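Local coordinates for aspartokinase (Synechocystis, PDB 3L76), which probably phosphorylates the beta-carboxyl group of L-aspartate with ATP, and binds lysine and threonine in its ACT domains, at residues V218-V230 against K241-L255. Residues are numbered along the deposited sequence; the frame is centred on the assembly and turned at random.
Sequences VEIARNYGIPLVV and KVVAPPVQNRSLVGL
Leu-228 and Val-242 exchange both backbone hydrogen bonds of an antiparallel pair: Val-242 N reaches Leu-228 O at 2.8 Å, and Leu-228 N returns a longer bond to Val-242 O. Leu-228 O also receives a CA-H...O contact from Lys-241. On the same side of the sheet, Leu-228 CB lies 3.6 Å from Val-242 CB. With CG1 of Val-242 anti to the backbone N (chi1 177°), that methyl meets CG2 of Val-218 on the helix, the two side chains crossing nearly at right angles. Past the strand the chain wraps the helix end. Ala-244 CB rests on Arg-222 CA, and Pro-245 CD abuts Arg-222 CG at 3.7 Å, while the guanidinium grips Asn-223 OD1 side-on through NE and NH2, with NH1 salt-bridged to Asp-200 and NH2 also to Asp-262. Gly-225, in a Schellman motif with positive phi, sets its CA 3.7 Å from Pro-245 O; Val-247 CB packs beside it. Farther on, Leu-252 CD1 sits over one face of the Tyr-224 ring, 3.6 Å from its centroid in a CH-pi contact, and Leu-255 CD2 approaches the hydroxyl end obliquely. An alanine at Tyr-224 removes the ring, and a gap would probably open beside Leu-252 and Leu-255. The hairpin of strands 228-232 and 240-243, joined through 228-232 to parallel strand 170-175, belongs to the alpha/beta fold of the amino acid kinase family.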
loop_
_atom_site.group_PDB
_atom_site.type_symbol
_atom_site.label_atom_id
_atom_site.label_comp_id
_atom_site.label_asym_id
_atom_site.label_seq_id
_atom_site.Cartn_x
_atom_site.Cartn_y
_atom_site.Cartn_z
ATOM N N VAL A 218 9.776 -23.739 9.252
ATOM C CA VAL A 218 10.762 -24.758 9.580
ATOM C C VAL A 218 10.351 -26.108 8.979
ATOM O O VAL A 218 11.206 -26.881 8.557
ATOM C CB VAL A 218 11.064 -24.834 11.101
ATOM C CG1 VAL A 218 9.811 -24.674 11.893
ATOM C CG2 VAL A 218 11.741 -26.142 11.445
ATOM N N GLU A 219 9.043 -26.351 8.896
ATOM C CA GLU A 219 8.518 -27.569 8.296
ATOM C C GLU A 219 8.691 -27.599 6.774
ATOM O O GLU A 219 8.898 -28.660 6.178
ATOM C CB GLU A 219 7.052 -27.765 8.680
ATOM C CG GLU A 219 6.336 -28.908 7.951
ATOM C CD GLU A 219 4.929 -29.100 8.483
ATOM O OE1 GLU A 219 4.762 -29.818 9.504
ATOM O OE2 GLU A 219 3.999 -28.505 7.899
ATOM N N ILE A 220 8.598 -26.440 6.135
ATOM C CA ILE A 220 8.847 -26.371 4.696
ATOM C C ILE A 220 10.327 -26.628 4.450
ATOM O O ILE A 220 10.674 -27.428 3.591
ATOM C CB ILE A 220 8.386 -25.041 4.091
ATOM C CG1 ILE A 220 6.861 -25.027 3.982
ATOM C CG2 ILE A 220 8.975 -24.848 2.703
ATOM C CD1 ILE A 220 6.300 -23.632 3.875
ATOM N N ALA A 221 11.185 -25.994 5.248
ATOM C CA ALA A 221 12.628 -26.210 5.160
ATOM C C ALA A 221 12.998 -27.685 5.311
ATOM O O ALA A 221 13.774 -28.221 4.511
ATOM C CB ALA A 221 13.377 -25.369 6.180
ATOM N N ARG A 222 12.447 -28.346 6.325
ATOM C CA ARG A 222 12.724 -29.765 6.505
ATOM C C ARG A 222 12.346 -30.533 5.248
ATOM O O ARG A 222 13.102 -31.388 4.784
ATOM C CB ARG A 222 11.966 -30.366 7.701
ATOM C CG ARG A 222 12.288 -31.858 7.942
ATOM C CD ARG A 222 11.227 -32.589 8.782
ATOM N NE ARG A 222 9.959 -32.706 8.075
ATOM C CZ ARG A 222 8.766 -32.614 8.658
ATOM N NH1 ARG A 222 8.679 -32.386 9.962
ATOM N NH2 ARG A 222 7.661 -32.725 7.936
ATOM N N ASN A 223 11.171 -30.236 4.701
ATOM C CA ASN A 223 10.672 -31.008 3.569
ATOM C C ASN A 223 11.430 -30.797 2.254
ATOM O O ASN A 223 11.394 -31.663 1.388
ATOM C CB ASN A 223 9.182 -30.774 3.355
ATOM C CG ASN A 223 8.308 -31.452 4.408
ATOM O OD1 ASN A 223 8.759 -32.281 5.212
ATOM N ND2 ASN A 223 7.038 -31.102 4.397
ATOM N N TYR A 224 12.105 -29.657 2.108
ATOM C CA TYR A 224 12.878 -29.385 0.896
ATOM C C TYR A 224 14.372 -29.305 1.174
ATOM O O TYR A 224 15.150 -28.870 0.337
ATOM C CB TYR A 224 12.360 -28.134 0.178
ATOM C CG TYR A 224 10.943 -28.307 -0.320
ATOM C CD1 TYR A 224 10.681 -28.755 -1.609
ATOM C CD2 TYR A 224 9.870 -28.056 0.509
ATOM C CE1 TYR A 224 9.383 -28.927 -2.052
ATOM C CE2 TYR A 224 8.577 -28.234 0.081
ATOM C CZ TYR A 224 8.336 -28.669 -1.192
ATOM O OH TYR A 224 7.036 -28.831 -1.606
ATOM N N GLY A 225 14.766 -29.746 2.361
ATOM C CA GLY A 225 16.169 -29.844 2.709
ATOM C C GLY A 225 16.868 -28.508 2.673
ATOM O O GLY A 225 18.008 -28.407 2.239
ATOM N N ILE A 226 16.184 -27.474 3.140
ATOM C CA ILE A 226 16.763 -26.141 3.146
ATOM C C ILE A 226 17.416 -25.824 4.490
ATOM O O ILE A 226 16.738 -25.703 5.510
ATOM C CB ILE A 226 15.715 -25.060 2.813
ATOM C CG1 ILE A 226 14.903 -25.456 1.578
ATOM C CG2 ILE A 226 16.394 -23.708 2.607
ATOM C CD1 ILE A 226 15.683 -25.372 0.298
ATOM N N PRO A 227 18.741 -25.662 4.487
ATOM C CA PRO A 227 19.424 -25.263 5.719
ATOM C C PRO A 227 18.893 -23.917 6.198
ATOM O O PRO A 227 18.687 -23.020 5.376
ATOM C CB PRO A 227 20.883 -25.110 5.277
ATOM C CG PRO A 227 20.980 -25.779 3.927
ATOM C CD PRO A 227 19.632 -25.640 3.315
ATOM N N LEU A 228 18.676 -23.788 7.501
ATOM C CA LEU A 228 18.141 -22.574 8.097
ATOM C C LEU A 228 19.060 -22.055 9.190
ATOM O O LEU A 228 19.788 -22.825 9.820
ATOM C CB LEU A 228 16.776 -22.844 8.718
ATOM C CG LEU A 228 15.535 -22.486 7.923
ATOM C CD1 LEU A 228 14.324 -22.646 8.832
ATOM C CD2 LEU A 228 15.642 -21.062 7.398
ATOM N N VAL A 229 18.999 -20.748 9.431
ATOM C CA VAL A 229 19.807 -20.124 10.465
ATOM C C VAL A 229 19.065 -18.970 11.122
ATOM O O VAL A 229 18.686 -18.007 10.455
ATOM C CB VAL A 229 21.107 -19.546 9.890
ATOM C CG1 VAL A 229 22.014 -19.114 11.013
ATOM C CG2 VAL A 229 21.804 -20.558 9.004
ATOM N N VAL A 230 18.873 -19.074 12.433
ATOM C CA VAL A 230 18.311 -17.988 13.226
ATOM C C VAL A 230 19.459 -17.191 13.817
ATOM O O VAL A 230 20.221 -17.698 14.632
ATOM C CB VAL A 230 17.412 -18.533 14.348
ATOM C CG1 VAL A 230 16.845 -17.393 15.184
ATOM C CG2 VAL A 230 16.300 -19.359 13.744
ATOM N N LYS A 241 21.609 -22.798 14.029
ATOM C CA LYS A 241 21.400 -23.514 12.784
ATOM C C LYS A 241 20.254 -24.520 12.913
ATOM O O LYS A 241 20.270 -25.392 13.774
ATOM C CB LYS A 241 22.697 -24.222 12.391
ATOM C CG LYS A 241 22.669 -24.912 11.047
ATOM C CD LYS A 241 24.033 -25.510 10.727
ATOM C CE LYS A 241 25.137 -24.516 11.029
ATOM N NZ LYS A 241 26.403 -24.882 10.343
ATOM N N VAL A 242 19.251 -24.384 12.059
ATOM C CA VAL A 242 18.141 -25.318 12.053
ATOM C C VAL A 242 18.341 -26.358 10.948
ATOM O O VAL A 242 18.244 -26.067 9.762
ATOM C CB VAL A 242 16.784 -24.602 11.911
ATOM C CG1 VAL A 242 15.657 -25.619 11.825
ATOM C CG2 VAL A 242 16.562 -23.670 13.082
ATOM N N VAL A 243 18.604 -27.584 11.369
ATOM C CA VAL A 243 19.181 -28.610 10.515
ATOM C C VAL A 243 18.134 -29.589 9.973
ATOM O O VAL A 243 17.220 -30.001 10.686
ATOM C CB VAL A 243 20.275 -29.366 11.303
ATOM C CG1 VAL A 243 20.800 -30.558 10.531
ATOM C CG2 VAL A 243 21.385 -28.417 11.676
ATOM N N ALA A 244 18.279 -29.963 8.710
ATOM C CA ALA A 244 17.287 -30.791 8.038
ATOM C C ALA A 244 17.921 -32.071 7.487
ATOM O O ALA A 244 19.135 -32.170 7.397
ATOM C CB ALA A 244 16.627 -29.977 6.908
ATOM N N PRO A 245 17.100 -33.050 7.087
ATOM C CA PRO A 245 17.697 -34.180 6.373
ATOM C C PRO A 245 18.117 -33.707 4.990
ATOM O O PRO A 245 17.430 -32.871 4.410
ATOM C CB PRO A 245 16.531 -35.163 6.226
ATOM C CG PRO A 245 15.380 -34.572 6.995
ATOM C CD PRO A 245 15.631 -33.112 7.087
ATOM N N PRO A 246 19.236 -34.217 4.468
ATOM C CA PRO A 246 19.645 -33.843 3.113
ATOM C C PRO A 246 18.637 -34.362 2.101
ATOM O O PRO A 246 18.516 -35.568 1.933
ATOM C CB PRO A 246 20.979 -34.569 2.939
ATOM C CG PRO A 246 21.455 -34.837 4.328
ATOM C CD PRO A 246 20.221 -35.087 5.123
ATOM N N VAL A 247 17.919 -33.462 1.441
ATOM C CA VAL A 247 16.907 -33.857 0.472
ATOM C C VAL A 247 17.298 -33.349 -0.913
ATOM O O VAL A 247 17.421 -32.146 -1.130
ATOM C CB VAL A 247 15.509 -33.330 0.874
ATOM C CG1 VAL A 247 14.508 -33.537 -0.246
ATOM C CG2 VAL A 247 15.037 -34.013 2.125
ATOM N N GLN A 248 17.520 -34.280 -1.835
ATOM C CA GLN A 248 18.073 -33.948 -3.139
ATOM C C GLN A 248 17.080 -34.245 -4.236
ATOM O O GLN A 248 16.270 -35.160 -4.110
ATOM C CB GLN A 248 19.361 -34.731 -3.413
ATOM C CG GLN A 248 20.507 -34.468 -2.450
ATOM C CD GLN A 248 21.773 -35.183 -2.875
ATOM O OE1 GLN A 248 21.725 -36.164 -3.622
ATOM N NE2 GLN A 248 22.915 -34.692 -2.409
ATOM N N ASN A 249 17.147 -33.436 -5.293
ATOM C CA ASN A 249 16.374 -33.608 -6.523
ATOM C C ASN A 249 14.852 -33.533 -6.390
ATOM O O ASN A 249 14.121 -34.008 -7.262
ATOM C CB ASN A 249 16.804 -34.882 -7.259
ATOM C CG ASN A 249 18.250 -34.827 -7.717
ATOM O OD1 ASN A 249 18.641 -33.931 -8.469
ATOM N ND2 ASN A 249 19.055 -35.781 -7.258
ATOM N N ARG A 250 14.369 -32.939 -5.305
ATOM C CA ARG A 250 12.959 -32.583 -5.254
ATOM C C ARG A 250 12.859 -31.133 -5.706
ATOM O O ARG A 250 13.570 -30.260 -5.203
ATOM C CB ARG A 250 12.362 -32.750 -3.855
ATOM C CG ARG A 250 12.986 -33.847 -3.028
ATOM C CD ARG A 250 12.837 -35.222 -3.662
ATOM N NE ARG A 250 13.891 -36.112 -3.185
ATOM C CZ ARG A 250 13.795 -36.886 -2.110
ATOM N NH1 ARG A 250 12.677 -36.908 -1.392
ATOM N NH2 ARG A 250 14.821 -37.646 -1.756
ATOM N N SER A 251 11.992 -30.890 -6.678
ATOM C CA SER A 251 11.784 -29.554 -7.208
ATOM C C SER A 251 10.565 -28.913 -6.558
ATOM O O SER A 251 9.504 -29.543 -6.454
ATOM C CB SER A 251 11.590 -29.630 -8.721
ATOM O OG SER A 251 10.689 -30.674 -9.054
ATOM N N LEU A 252 10.711 -27.668 -6.109
ATOM C CA LEU A 252 9.562 -26.952 -5.573
ATOM C C LEU A 252 8.605 -26.606 -6.697
ATOM O O LEU A 252 8.585 -25.480 -7.201
ATOM C CB LEU A 252 9.946 -25.685 -4.817
ATOM C CG LEU A 252 8.707 -25.080 -4.148
ATOM C CD1 LEU A 252 8.384 -25.857 -2.895
ATOM C CD2 LEU A 252 8.879 -23.601 -3.828
ATOM N N VAL A 253 7.838 -27.605 -7.107
ATOM C CA VAL A 253 6.701 -27.388 -7.969
ATOM C C VAL A 253 5.902 -26.233 -7.371
ATOM O O VAL A 253 6.156 -25.062 -7.673
ATOM C CB VAL A 253 5.835 -28.666 -8.048
ATOM C CG1 VAL A 253 4.482 -28.348 -8.583
ATOM C CG2 VAL A 253 6.496 -29.711 -8.945
ATOM N N GLY A 254 4.960 -26.564 -6.497
ATOM C CA GLY A 254 4.171 -25.557 -5.819
ATOM C C GLY A 254 4.281 -25.728 -4.327
ATOM O O GLY A 254 5.344 -26.078 -3.823
ATOM N N LEU A 255 3.184 -25.500 -3.617
ATOM C CA LEU A 255 3.234 -25.469 -2.163
ATOM C C LEU A 255 1.930 -25.044 -1.534
ATOM O O LEU A 255 1.540 -23.886 -1.650
ATOM C CB LEU A 255 4.248 -24.445 -1.697
ATOM C CG LEU A 255 5.555 -24.852 -1.046
ATOM C CD1 LEU A 255 6.257 -23.661 -0.397
ATOM C CD2 LEU A 255 5.511 -26.105 -0.176
#